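Local coordinates for lectin-like protein (Entamoeba histolytica HM-1:IMSS-A, PDB 5ZBT) that is of unknown function but, as the legume lectin-like domain of an ERGIC-53-like membrane protein, may bind D-mannose, at residues Val75-Phe80 with Pro204-Gly209; Met153-Ser158 with Ile196-Ile201; Gly168-Ile173 with Glu185-His190. All blocks are in the same frame, centred on the assembly; numbering follows the deposited sequence.

Contact 1 of 3, residues Val75-Phe80 with Pro204-Gly209; sequences VDLPSF and PPFYLG
V75 and F206 face each other as a single antiparallel bridge, a hydrogen-bonded pair. V75 N donates to F206 O over 2.8 Å, and F206 N returns a bond of 3.0 Å to V75 O. The buried F206 ring carries the contact on to V75, L77 and F80. With chi1 at 62°, its CG lies between the backbone N and the carbonyl carbon, and the ring swings across toward 75-80. From CB and CG outward, CD2 and CE2 run beneath V75 CG2, with CE2 3.6 Å from that methyl. CZ meets the same methyl and also L77 CD1 at 3.9 Å, while CE1 reaches F80 CZ at 4.1 Å. V75 CG2 sits over one face, 3.7 Å from the F206 ring centroid and 16° off the normal, a CH-pi contact. The F80 and F206 rings meet obliquely, their planes 46° apart. Outside this cluster P205 CG lies alongside the D76 carboxylate. The bridge holds the loop after strand 66-71 to segment 204-209, which carries strand 207-213, while F80, at the start of strand 80-90 in the other sheet, packs on F206 from across the sandwich; L102 of strand 97-103 touches both phenylalanines, and Y229 of strand 220-231 touches L77 and F80.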
ATOM      1  N   VAL A  75       7.682   5.591  12.595  1.00 16.82           N
ATOM      2  CA  VAL A  75       7.425   7.028  12.533  1.00 15.41           C
ATOM      3  C   VAL A  75       6.302   7.412  13.492  1.00 17.24           C
ATOM      4  O   VAL A  75       5.370   6.642  13.749  1.00 14.09           O
ATOM      5  CB  VAL A  75       7.086   7.493  11.099  1.00 16.35           C
ATOM      6  CG1 VAL A  75       8.290   7.351  10.200  1.00 14.32           C
ATOM      7  CG2 VAL A  75       5.889   6.723  10.527  1.00 10.03           C
ATOM      8  N   ASP A  76       6.401   8.630  14.018  1.00 19.42           N
ATOM      9  CA  ASP A  76       5.382   9.241  14.874  1.00 20.70           C
ATOM     10  C   ASP A  76       4.913  10.503  14.159  1.00 20.03           C
ATOM     11  O   ASP A  76       5.511  11.565  14.330  1.00 20.25           O
ATOM     12  CB  ASP A  76       5.946   9.559  16.257  1.00 25.59           C
ATOM     13  CG  ASP A  76       4.866   9.907  17.273  1.00 27.47           C
ATOM     14  OD1 ASP A  76       3.698  10.095  16.871  1.00 26.58           O
ATOM     15  OD2 ASP A  76       5.188   9.955  18.480  1.00 32.57           O
ATOM     16  N   LEU A  77       3.838  10.392  13.365  1.00 16.63           N
ATOM     17  CA  LEU A  77       3.637  11.505  12.446  1.00 20.26           C
ATOM     18  C   LEU A  77       2.536  12.437  12.924  1.00 15.13           C
ATOM     19  O   LEU A  77       1.604  12.011  13.608  1.00 23.93           O
ATOM     20  CB  LEU A  77       3.270  10.993  11.046  1.00 17.92           C
ATOM     21  CG  LEU A  77       4.347  10.194  10.314  1.00 14.46           C
ATOM     22  CD1 LEU A  77       3.839   9.821   8.954  1.00 10.37           C
ATOM     23  CD2 LEU A  77       5.627  11.016  10.213  1.00 17.60           C
ATOM     24  N   PRO A  78       2.618  13.716  12.567  1.00 22.31           N
ATOM     25  CA  PRO A  78       1.434  14.581  12.664  1.00 20.55           C
ATOM     26  C   PRO A  78       0.477  14.244  11.537  1.00 19.01           C
ATOM     27  O   PRO A  78       0.713  13.278  10.805  1.00 16.34           O
ATOM     28  CB  PRO A  78       2.016  15.985  12.497  1.00 19.40           C
ATOM     29  CG  PRO A  78       3.160  15.756  11.558  1.00 21.16           C
ATOM     30  CD  PRO A  78       3.748  14.406  11.914  1.00 17.91           C
ATOM     31  N   SER A  79      -0.580  15.033  11.366  1.00 18.49           N
ATOM     32  CA  SER A  79      -1.495  14.800  10.260  1.00 19.38           C
ATOM     33  C   SER A  79      -0.697  14.702   8.974  1.00 17.60           C
ATOM     34  O   SER A  79       0.195  15.511   8.719  1.00 20.28           O
ATOM     35  CB  SER A  79      -2.535  15.915  10.172  1.00 12.69           C
ATOM     36  OG  SER A  79      -3.322  15.892  11.343  1.00 12.61           O
ATOM     37  N   PHE A  80      -0.981  13.669   8.195  1.00 15.02           N
ATOM     38  CA  PHE A  80      -0.127  13.369   7.065  1.00 20.06           C
ATOM     39  C   PHE A  80      -0.967  12.927   5.886  1.00 19.44           C
ATOM     40  O   PHE A  80      -2.143  12.566   6.021  1.00 15.40           O
ATOM     41  CB  PHE A  80       0.909  12.286   7.400  1.00 13.70           C
ATOM     42  CG  PHE A  80       0.313  10.967   7.767  1.00 14.41           C
ATOM     43  CD1 PHE A  80       0.016  10.029   6.780  1.00 15.13           C
ATOM     44  CD2 PHE A  80       0.059  10.652   9.102  1.00 14.23           C
ATOM     45  CE1 PHE A  80      -0.538   8.806   7.105  1.00 12.19           C
ATOM     46  CE2 PHE A  80      -0.476   9.429   9.445  1.00 14.71           C
ATOM     47  CZ  PHE A  80      -0.777   8.493   8.441  1.00 16.28           C
ATOM     48  N   PRO A 204      -1.326   4.653  16.059  1.00 17.19           N
ATOM     49  CA  PRO A 204      -0.115   4.843  16.868  1.00 19.74           C
ATOM     50  C   PRO A 204       1.114   4.917  15.976  1.00 15.11           C
ATOM     51  O   PRO A 204       1.010   4.684  14.762  1.00 16.37           O
ATOM     52  CB  PRO A 204      -0.090   3.585  17.758  1.00 17.86           C
ATOM     53  CG  PRO A 204      -1.421   2.919  17.574  1.00 20.36           C
ATOM     54  CD  PRO A 204      -1.882   3.302  16.205  1.00 17.58           C
ATOM     55  N   PRO A 205       2.290   5.229  16.525  1.00 17.36           N
ATOM     56  CA  PRO A 205       3.523   5.148  15.717  1.00 18.76           C
ATOM     57  C   PRO A 205       3.596   3.842  14.922  1.00 15.21           C
ATOM     58  O   PRO A 205       3.187   2.783  15.398  1.00 13.14           O
ATOM     59  CB  PRO A 205       4.633   5.233  16.767  1.00 18.12           C
ATOM     60  CG  PRO A 205       4.019   6.030  17.901  1.00 19.86           C
ATOM     61  CD  PRO A 205       2.543   5.725  17.899  1.00 13.52           C
ATOM     62  N   PHE A 206       4.101   3.918  13.689  1.00 11.15           N
ATOM     63  CA  PHE A 206       4.005   2.763  12.801  1.00 13.19           C
ATOM     64  C   PHE A 206       5.224   2.640  11.889  1.00 11.82           C
ATOM     65  O   PHE A 206       5.938   3.607  11.611  1.00 10.33           O
ATOM     66  CB  PHE A 206       2.726   2.820  11.942  1.00 10.45           C
ATOM     67  CG  PHE A 206       2.661   4.015  11.008  1.00  9.90           C
ATOM     68  CD1 PHE A 206       2.021   5.193  11.396  1.00 10.28           C
ATOM     69  CD2 PHE A 206       3.228   3.962   9.749  1.00  6.69           C
ATOM     70  CE1 PHE A 206       1.949   6.288  10.542  1.00  9.39           C
ATOM     71  CE2 PHE A 206       3.165   5.057   8.892  1.00  7.09           C
ATOM     72  CZ  PHE A 206       2.519   6.218   9.288  1.00  8.44           C
ATOM     73  N   TYR A 207       5.429   1.421  11.410  1.00 13.60           N
ATOM     74  CA  TYR A 207       6.261   1.171  10.246  1.00 10.76           C
ATOM     75  C   TYR A 207       5.393   1.153   8.995  1.00 11.85           C
ATOM     76  O   TYR A 207       4.315   0.550   8.982  1.00 11.51           O
ATOM     77  CB  TYR A 207       6.976  -0.168  10.357  1.00 10.92           C
ATOM     78  CG  TYR A 207       7.910  -0.351  11.536  1.00 14.33           C
ATOM     79  CD1 TYR A 207       9.264  -0.036  11.425  1.00 15.51           C
ATOM     80  CD2 TYR A 207       7.457  -0.907  12.725  1.00 14.53           C
ATOM     81  CE1 TYR A 207      10.139  -0.234  12.481  1.00 16.63           C
ATOM     82  CE2 TYR A 207       8.317  -1.110  13.784  1.00 18.53           C
ATOM     83  CZ  TYR A 207       9.661  -0.773  13.655  1.00 19.53           C
ATOM     84  OH  TYR A 207      10.522  -0.982  14.701  1.00 17.03           O
ATOM     85  N   LEU A 208       5.884   1.778   7.930  1.00 11.71           N
ATOM     86  CA  LEU A 208       5.175   1.793   6.661  1.00  8.64           C
ATOM     87  C   LEU A 208       5.646   0.614   5.817  1.00 13.27           C
ATOM     88  O   LEU A 208       6.848   0.471   5.548  1.00 14.19           O
ATOM     89  CB  LEU A 208       5.406   3.111   5.922  1.00 10.88           C
ATOM     90  CG  LEU A 208       4.627   3.197   4.607  1.00 13.61           C
ATOM     91  CD1 LEU A 208       3.120   3.182   4.893  1.00 10.68           C
ATOM     92  CD2 LEU A 208       5.006   4.430   3.844  1.00 11.09           C
ATOM     93  N   GLY A 209       4.711  -0.232   5.400  1.00 10.65           N
ATOM     94  CA  GLY A 209       5.023  -1.362   4.549  1.00 10.57           C
ATOM     95  C   GLY A 209       4.281  -1.303   3.226  1.00  9.90           C
ATOM     96  O   GLY A 209       3.207  -0.703   3.119  1.00 10.15           O
TER

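Contact 2 of 3, residues Met153-Ser158 with Ile196-Ile201; sequences MYYQCS and ITIEDI
Strands 153-158 and 196-198 run nearly antiparallel (158°), yet their axes come no closer than 7.6 Å and no hydrogen bond joins the two segments, so the contact is made through side chains. Y155 and I198 form its middle. I198 CG1 sits 3.8 Å from the Y155 ring centroid and 9° off the normal, a CH-pi contact over the centre of one face. The other branches of the isoleucine widen this cover: CD1 reaches Y155 CD1 at 3.7 Å, and CG2 lies 3.8 Å from Y155 CE1. With CG1 anti to the carbonyl carbon (chi1 -50°) and CG2 anti to the backbone N, I198 lays both arms along the ring. These two strands are the last of their respective sheets, 153-158 of one and 191-198 of the other, and the contact closes one margin of the two-sheet sandwich of the legume lectin-like fold. Beyond the ring, the extended M153 chain crosses I198 obliquely, its SD 3.8 Å from I198 CG2, and its methyl CE ends 4.0 Å from I201 CG1. Toward the other end I196 fits against the backbone of the facing strand: its CD1 lies 3.7 Å from Q156 CA, while its CG2 packs on Y155 CB. Here the sheets are also joined covalently, because C157, directed toward I196, forms a disulfide with C195. I201 continues past the strand end, where its carbonyl O is hydrogen-bonded to Y175 OH.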
ATOM      1  N   MET A 153     -12.013  -3.506  12.317  1.00 22.12           N
ATOM      2  CA  MET A 153     -12.694  -2.618  11.381  1.00 18.25           C
ATOM      3  C   MET A 153     -12.470  -3.147   9.974  1.00 19.11           C
ATOM      4  O   MET A 153     -11.370  -3.605   9.652  1.00 17.48           O
ATOM      5  CB  MET A 153     -12.176  -1.181  11.444  1.00 18.04           C
ATOM      6  CG  MET A 153     -12.201  -0.509  12.791  1.00 17.55           C
ATOM      7  SD  MET A 153     -11.813   1.238  12.598  1.00 25.13           S
ATOM      8  CE  MET A 153     -11.382   1.685  14.289  1.00 29.37           C
ATOM      9  N   TYR A 154     -13.508  -3.074   9.141  1.00 21.93           N
ATOM     10  CA  TYR A 154     -13.405  -3.477   7.740  1.00 18.16           C
ATOM     11  C   TYR A 154     -14.275  -2.561   6.889  1.00 17.14           C
ATOM     12  O   TYR A 154     -15.470  -2.434   7.144  1.00 21.65           O
ATOM     13  CB  TYR A 154     -13.814  -4.939   7.528  1.00 15.84           C
ATOM     14  CG  TYR A 154     -13.823  -5.301   6.052  1.00 21.64           C
ATOM     15  CD1 TYR A 154     -12.641  -5.591   5.375  1.00 20.93           C
ATOM     16  CD2 TYR A 154     -14.998  -5.295   5.326  1.00 22.79           C
ATOM     17  CE1 TYR A 154     -12.635  -5.894   4.013  1.00 20.82           C
ATOM     18  CE2 TYR A 154     -15.005  -5.593   3.971  1.00 25.39           C
ATOM     19  CZ  TYR A 154     -13.823  -5.892   3.323  1.00 24.38           C
ATOM     20  OH  TYR A 154     -13.848  -6.184   1.979  1.00 25.59           O
ATOM     21  N   TYR A 155     -13.678  -1.950   5.872  1.00 17.19           N
ATOM     22  CA  TYR A 155     -14.341  -1.019   4.973  1.00 14.15           C
ATOM     23  C   TYR A 155     -13.930  -1.349   3.547  1.00 16.60           C
ATOM     24  O   TYR A 155     -12.836  -1.871   3.312  1.00 15.53           O
ATOM     25  CB  TYR A 155     -13.965   0.439   5.272  1.00 12.35           C
ATOM     26  CG  TYR A 155     -14.508   1.020   6.570  1.00 18.31           C
ATOM     27  CD1 TYR A 155     -13.970   0.659   7.800  1.00 19.32           C
ATOM     28  CD2 TYR A 155     -15.536   1.959   6.561  1.00 22.33           C
ATOM     29  CE1 TYR A 155     -14.452   1.196   8.985  1.00 18.57           C
ATOM     30  CE2 TYR A 155     -16.023   2.505   7.746  1.00 19.86           C
ATOM     31  CZ  TYR A 155     -15.473   2.113   8.946  1.00 19.95           C
ATOM     32  OH  TYR A 155     -15.939   2.637  10.118  1.00 27.75           O
ATOM     33  N   GLN A 156     -14.794  -1.030   2.587  1.00 15.06           N
ATOM     34  CA  GLN A 156     -14.421  -1.312   1.211  1.00 16.17           C
ATOM     35  C   GLN A 156     -15.091  -0.332   0.261  1.00 16.11           C
ATOM     36  O   GLN A 156     -16.041   0.370   0.604  1.00 13.69           O
ATOM     37  CB  GLN A 156     -14.750  -2.754   0.820  1.00 17.23           C
ATOM     38  CG  GLN A 156     -16.222  -3.081   0.750  1.00 23.35           C
ATOM     39  CD  GLN A 156     -16.484  -4.573   0.492  1.00 27.77           C
ATOM     40  OE1 GLN A 156     -15.663  -5.442   0.812  1.00 25.47           O
ATOM     41  NE2 GLN A 156     -17.628  -4.864  -0.098  1.00 24.42           N
ATOM     42  N   CYS A 157     -14.544  -0.277  -0.939  1.00 17.42           N
ATOM     43  CA  CYS A 157     -15.080   0.523  -2.017  1.00 14.63           C
ATOM     44  C   CYS A 157     -14.584  -0.105  -3.311  1.00 18.74           C
ATOM     45  O   CYS A 157     -13.774  -1.040  -3.308  1.00 16.63           O
ATOM     46  CB  CYS A 157     -14.642   1.987  -1.901  1.00 16.79           C
ATOM     47  SG  CYS A 157     -13.113   2.350  -2.833  1.00 22.83           S
ATOM     48  N   SER A 158     -15.051   0.435  -4.423  1.00 19.24           N
ATOM     49  CA  SER A 158     -14.722  -0.096  -5.731  1.00 18.99           C
ATOM     50  C   SER A 158     -14.408   1.083  -6.631  1.00 19.10           C
ATOM     51  O   SER A 158     -15.171   2.054  -6.646  1.00 18.60           O
ATOM     52  CB  SER A 158     -15.887  -0.914  -6.272  1.00 17.13           C
ATOM     53  OG  SER A 158     -15.537  -1.584  -7.457  1.00 23.91           O
ATOM     54  N   ILE A 196     -13.023   5.647   0.929  1.00 13.44           N
ATOM     55  CA  ILE A 196     -13.331   5.257   2.297  1.00 10.90           C
ATOM     56  C   ILE A 196     -13.012   6.426   3.222  1.00 14.40           C
ATOM     57  O   ILE A 196     -11.991   7.113   3.061  1.00 12.55           O
ATOM     58  CB  ILE A 196     -12.541   3.992   2.699  1.00 15.80           C
ATOM     59  CG1 ILE A 196     -13.135   2.744   2.040  1.00 13.33           C
ATOM     60  CG2 ILE A 196     -12.438   3.832   4.232  1.00 11.39           C
ATOM     61  CD1 ILE A 196     -12.160   1.571   1.977  1.00 18.36           C
ATOM     62  N   THR A 197     -13.904   6.664   4.176  1.00 12.11           N
ATOM     63  CA  THR A 197     -13.632   7.519   5.321  1.00 15.62           C
ATOM     64  C   THR A 197     -13.913   6.713   6.579  1.00 17.68           C
ATOM     65  O   THR A 197     -14.967   6.076   6.679  1.00 18.72           O
ATOM     66  CB  THR A 197     -14.507   8.781   5.304  1.00 15.96           C
ATOM     67  OG1 THR A 197     -14.218   9.537   4.130  1.00 20.24           O
ATOM     68  CG2 THR A 197     -14.221   9.646   6.502  1.00 18.72           C
ATOM     69  N   ILE A 198     -12.983   6.738   7.530  1.00 14.53           N
ATOM     70  CA  ILE A 198     -13.149   6.066   8.815  1.00 14.50           C
ATOM     71  C   ILE A 198     -13.027   7.105   9.912  1.00 20.87           C
ATOM     72  O   ILE A 198     -11.974   7.749  10.056  1.00 20.13           O
ATOM     73  CB  ILE A 198     -12.115   4.949   9.032  1.00 18.17           C
ATOM     74  CG1 ILE A 198     -12.049   4.019   7.825  1.00 15.73           C
ATOM     75  CG2 ILE A 198     -12.453   4.154  10.297  1.00 16.91           C
ATOM     76  CD1 ILE A 198     -11.041   2.941   7.990  1.00 17.31           C
ATOM     77  N   GLU A 199     -14.081   7.250  10.703  1.00 19.12           N
ATOM     78  CA  GLU A 199     -14.026   8.136  11.854  1.00 24.07           C
ATOM     79  C   GLU A 199     -13.522   7.388  13.088  1.00 20.43           C
ATOM     80  O   GLU A 199     -13.545   6.155  13.156  1.00 21.17           O
ATOM     81  CB  GLU A 199     -15.399   8.742  12.126  1.00 21.30           C
ATOM     82  CG  GLU A 199     -16.106   9.192  10.877  1.00 21.13           C
ATOM     83  CD  GLU A 199     -15.729  10.602  10.467  1.00 27.95           C
ATOM     84  OE1 GLU A 199     -14.977  11.268  11.218  1.00 31.01           O
ATOM     85  OE2 GLU A 199     -16.187  11.040   9.384  1.00 35.27           O
ATOM     86  N   ASP A 200     -13.036   8.161  14.055  1.00 18.30           N
ATOM     87  CA  ASP A 200     -12.621   7.643  15.363  1.00 28.09           C
ATOM     88  C   ASP A 200     -11.700   6.419  15.239  1.00 25.38           C
ATOM     89  O   ASP A 200     -11.866   5.398  15.910  1.00 27.28           O
ATOM     90  CB  ASP A 200     -13.847   7.339  16.234  1.00 27.35           C
ATOM     91  CG  ASP A 200     -13.483   7.109  17.684  1.00 32.60           C
ATOM     92  OD1 ASP A 200     -12.812   7.987  18.277  1.00 39.45           O
ATOM     93  OD2 ASP A 200     -13.861   6.044  18.230  1.00 35.04           O
ATOM     94  N   ILE A 201     -10.695   6.532  14.375  1.00 24.68           N
ATOM     95  CA  ILE A 201      -9.708   5.480  14.173  1.00 18.29           C
ATOM     96  C   ILE A 201      -8.357   6.024  14.611  1.00 20.33           C
ATOM     97  O   ILE A 201      -7.994   7.156  14.266  1.00 24.62           O
ATOM     98  CB  ILE A 201      -9.679   4.994  12.712  1.00 18.52           C
ATOM     99  CG1 ILE A 201      -8.598   3.943  12.496  1.00 16.12           C
ATOM    100  CG2 ILE A 201      -9.503   6.156  11.735  1.00 18.84           C
ATOM    101  CD1 ILE A 201      -8.676   3.331  11.093  1.00 12.87           C
TER

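Contact 3 of 3, residues Gly168-Ile173 with Glu185-His190; sequences GAVLRI and EIMVNH
R172 sets its CG anti to the backbone N (chi1 -172°) and bends at chi3, whereas E185 sets CG anti to the carbonyl carbon (chi1 -64°) and then runs extended, which brings carboxylate and guanidinium together above the paired strands. The side chains meet at a slant, and E185 OE1 arrives at the guanidinium edge, near its plane, 3.2 Å from R172 NE in a salt bridge. The two flat groups are turned 67° from each other, so the carboxylate does not lie flat along the guanidinium. Neither group depends on the other alone: N192 donates through ND2 to E185 OE1 and accepts through OD1 from R172 NH2, while E81 pairs with R172 NH1. These links would be expected to limit rotation of the guanidinium and to favour a charged carboxylate.

Beneath the salt bridge the backbones are in antiparallel register. R172 N donates to E185 O over 2.7 Å and E185 N to R172 O over 2.9 Å, and V170 and M187 form the next hydrogen-bonded pair. In that second pair M187 N reaches V170 O at 2.8 Å, and V170 N bonds to M187 O in return. M187 shares the sheet face of R172 and E185; its CB lies 3.8 Å from R172 NH2, and its bent chain places CE 3.8 Å from V170 CG2. On the opposite face L171 and I186 form the intervening non-hydrogen-bonded pair, where I186 CG1 packs against V170 O at 3.3 Å. L171 also touches V100 of strand 97-103, which places this face in the sandwich interior. The paired strands are those of a beta hairpin, 170-176 and 181-188, set between strands 80-90 and 191-198 in one sheet of the legume lectin-like fold.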
ATOM      1  N   GLY A 168      -0.367   6.103 -14.376  1.00 20.89           N
ATOM      2  CA  GLY A 168      -0.140   5.673 -13.015  1.00 19.83           C
ATOM      3  C   GLY A 168      -1.123   6.255 -12.020  1.00 19.00           C
ATOM      4  O   GLY A 168      -1.043   7.440 -11.667  1.00 17.54           O
ATOM      5  N   ALA A 169      -2.063   5.423 -11.572  1.00 16.51           N
ATOM      6  CA  ALA A 169      -2.975   5.829 -10.516  1.00 15.32           C
ATOM      7  C   ALA A 169      -2.192   6.114  -9.236  1.00 15.15           C
ATOM      8  O   ALA A 169      -1.086   5.601  -9.024  1.00 11.37           O
ATOM      9  CB  ALA A 169      -4.027   4.744 -10.278  1.00 11.91           C
ATOM     10  N   VAL A 170      -2.777   6.950  -8.382  1.00 11.68           N
ATOM     11  CA  VAL A 170      -2.162   7.381  -7.136  1.00  8.70           C
ATOM     12  C   VAL A 170      -3.122   7.027  -6.011  1.00 14.73           C
ATOM     13  O   VAL A 170      -4.246   7.547  -5.958  1.00 14.11           O
ATOM     14  CB  VAL A 170      -1.856   8.878  -7.149  1.00 10.16           C
ATOM     15  CG1 VAL A 170      -1.187   9.305  -5.851  1.00  8.75           C
ATOM     16  CG2 VAL A 170      -0.986   9.205  -8.363  1.00 10.24           C
ATOM     17  N   LEU A 171      -2.699   6.118  -5.132  1.00 11.70           N
ATOM     18  CA  LEU A 171      -3.447   5.811  -3.924  1.00 10.85           C
ATOM     19  C   LEU A 171      -3.161   6.880  -2.877  1.00 10.75           C
ATOM     20  O   LEU A 171      -1.995   7.162  -2.573  1.00  9.38           O
ATOM     21  CB  LEU A 171      -3.066   4.418  -3.409  1.00  9.18           C
ATOM     22  CG  LEU A 171      -3.539   4.045  -2.002  1.00  8.26           C
ATOM     23  CD1 LEU A 171      -5.059   3.851  -1.973  1.00  9.09           C
ATOM     24  CD2 LEU A 171      -2.812   2.785  -1.485  1.00  7.73           C
ATOM     25  N   ARG A 172      -4.215   7.491  -2.335  1.00  8.11           N
ATOM     26  CA  ARG A 172      -4.058   8.610  -1.406  1.00 10.56           C
ATOM     27  C   ARG A 172      -4.550   8.202  -0.019  1.00 11.46           C
ATOM     28  O   ARG A 172      -5.721   7.845   0.151  1.00 13.56           O
ATOM     29  CB  ARG A 172      -4.797   9.856  -1.907  1.00 10.18           C
ATOM     30  CG  ARG A 172      -4.527  11.124  -1.083  1.00 10.44           C
ATOM     31  CD  ARG A 172      -5.364  12.348  -1.516  1.00 10.80           C
ATOM     32  NE  ARG A 172      -5.583  12.401  -2.960  1.00 13.27           N
ATOM     33  CZ  ARG A 172      -4.663  12.752  -3.850  1.00 14.71           C
ATOM     34  NH1 ARG A 172      -3.448  13.120  -3.455  1.00 14.31           N
ATOM     35  NH2 ARG A 172      -4.957  12.722  -5.139  1.00 15.36           N
ATOM     36  N   ILE A 173      -3.659   8.268   0.966  1.00 10.78           N
ATOM     37  CA  ILE A 173      -3.943   7.894   2.348  1.00 11.41           C
ATOM     38  C   ILE A 173      -3.768   9.139   3.214  1.00 10.63           C
ATOM     39  O   ILE A 173      -2.647   9.637   3.370  1.00 11.84           O
ATOM     40  CB  ILE A 173      -3.025   6.755   2.819  1.00 12.48           C
ATOM     41  CG1 ILE A 173      -3.286   5.482   2.008  1.00  8.43           C
ATOM     42  CG2 ILE A 173      -3.180   6.498   4.319  1.00 10.36           C
ATOM     43  CD1 ILE A 173      -2.085   4.576   1.931  1.00  8.37           C
ATOM     44  N   GLU A 185      -8.470   7.893  -0.771  1.00 13.60           N
ATOM     45  CA  GLU A 185      -8.902   8.311  -2.089  1.00 14.04           C
ATOM     46  C   GLU A 185      -7.972   7.673  -3.100  1.00 10.79           C
ATOM     47  O   GLU A 185      -6.895   7.189  -2.750  1.00 17.04           O
ATOM     48  CB  GLU A 185      -8.878   9.843  -2.234  1.00 13.77           C
ATOM     49  CG  GLU A 185      -9.864  10.533  -1.309  1.00 13.07           C
ATOM     50  CD  GLU A 185      -9.527  11.981  -1.023  1.00 13.75           C
ATOM     51  OE1 GLU A 185      -8.511  12.489  -1.560  1.00 13.94           O
ATOM     52  OE2 GLU A 185     -10.298  12.614  -0.268  1.00 13.34           O
ATOM     53  N   ILE A 186      -8.384   7.662  -4.359  1.00  9.23           N
ATOM     54  CA  ILE A 186      -7.493   7.204  -5.416  1.00 14.85           C
ATOM     55  C   ILE A 186      -7.668   8.098  -6.637  1.00 11.13           C
ATOM     56  O   ILE A 186      -8.793   8.390  -7.049  1.00 11.66           O
ATOM     57  CB  ILE A 186      -7.691   5.713  -5.763  1.00 16.81           C
ATOM     58  CG1 ILE A 186      -6.569   5.262  -6.709  1.00 19.34           C
ATOM     59  CG2 ILE A 186      -9.038   5.452  -6.387  1.00 16.86           C
ATOM     60  CD1 ILE A 186      -6.162   3.816  -6.546  1.00 25.58           C
ATOM     61  N   MET A 187      -6.547   8.580  -7.171  1.00 11.77           N
ATOM     62  CA  MET A 187      -6.532   9.448  -8.341  1.00 14.85           C
ATOM     63  C   MET A 187      -6.351   8.580  -9.579  1.00 12.61           C
ATOM     64  O   MET A 187      -5.291   7.979  -9.778  1.00 13.53           O
ATOM     65  CB  MET A 187      -5.422  10.497  -8.234  1.00 10.74           C
ATOM     66  CG  MET A 187      -5.561  11.642  -9.263  1.00 14.53           C
ATOM     67  SD  MET A 187      -5.214  11.153 -10.990  1.00 17.06           S
ATOM     68  CE  MET A 187      -3.548  10.519 -10.824  1.00 17.01           C
ATOM     69  N   VAL A 188      -7.379   8.533 -10.423  1.00 13.37           N
ATOM     70  CA  VAL A 188      -7.362   7.737 -11.643  1.00 13.02           C
ATOM     71  C   VAL A 188      -7.756   8.636 -12.802  1.00 11.41           C
ATOM     72  O   VAL A 188      -8.807   9.281 -12.752  1.00 14.92           O
ATOM     73  CB  VAL A 188      -8.317   6.532 -11.554  1.00 15.11           C
ATOM     74  CG1 VAL A 188      -8.246   5.709 -12.832  1.00 15.68           C
ATOM     75  CG2 VAL A 188      -7.989   5.677 -10.338  1.00 13.61           C
ATOM     76  N   ASN A 189      -6.920   8.680 -13.840  1.00 12.31           N
ATOM     77  CA  ASN A 189      -7.206   9.452 -15.052  1.00 18.35           C
ATOM     78  C   ASN A 189      -7.593  10.895 -14.726  1.00 17.71           C
ATOM     79  O   ASN A 189      -8.649  11.390 -15.127  1.00 14.98           O
ATOM     80  CB  ASN A 189      -8.287   8.766 -15.876  1.00 15.04           C
ATOM     81  CG  ASN A 189      -7.784   7.503 -16.525  1.00 19.18           C
ATOM     82  OD1 ASN A 189      -6.682   7.485 -17.074  1.00 22.64           O
ATOM     83  ND2 ASN A 189      -8.571   6.433 -16.453  1.00 20.03           N
ATOM     84  N   HIS A 190      -6.732  11.554 -13.948  1.00 12.74           N
ATOM     85  CA  HIS A 190      -6.803  12.964 -13.579  1.00 13.28           C
ATOM     86  C   HIS A 190      -7.954  13.316 -12.649  1.00 14.23           C
ATOM     87  O   HIS A 190      -8.193  14.510 -12.405  1.00 12.72           O
ATOM     88  CB  HIS A 190      -6.856  13.863 -14.815  1.00 11.00           C
ATOM     89  CG  HIS A 190      -5.672  13.701 -15.718  1.00 12.32           C
ATOM     90  ND1 HIS A 190      -4.447  14.277 -15.452  1.00 13.52           N
ATOM     91  CD2 HIS A 190      -5.524  13.021 -16.881  1.00 11.42           C
ATOM     92  CE1 HIS A 190      -3.594  13.955 -16.408  1.00 13.69           C
ATOM     93  NE2 HIS A 190      -4.221  13.188 -17.285  1.00 13.47           N
TER

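Overall arrangement
Contact 3 is nested along the chain inside the loop closed by contact 2, and contact 2 inside that closed by contact 1. The centres of contacts 1 and 3 are about 21 Å apart, and those of contacts 2 and 3 about 17 Å. Strands 207-213 of contact 1 and 153-158 of contact 2 belong to one antiparallel sheet; the hairpin of contact 3 and strand 191-198 of contact 2 belong to the other, where 181-188 and 191-198 are neighbours. Contact 3 therefore builds one sheet, while contacts 1 and 2, with centres about 18 Å apart, hold the two sheets together, contact 1 through the connecting loop and the start of strand 80-90.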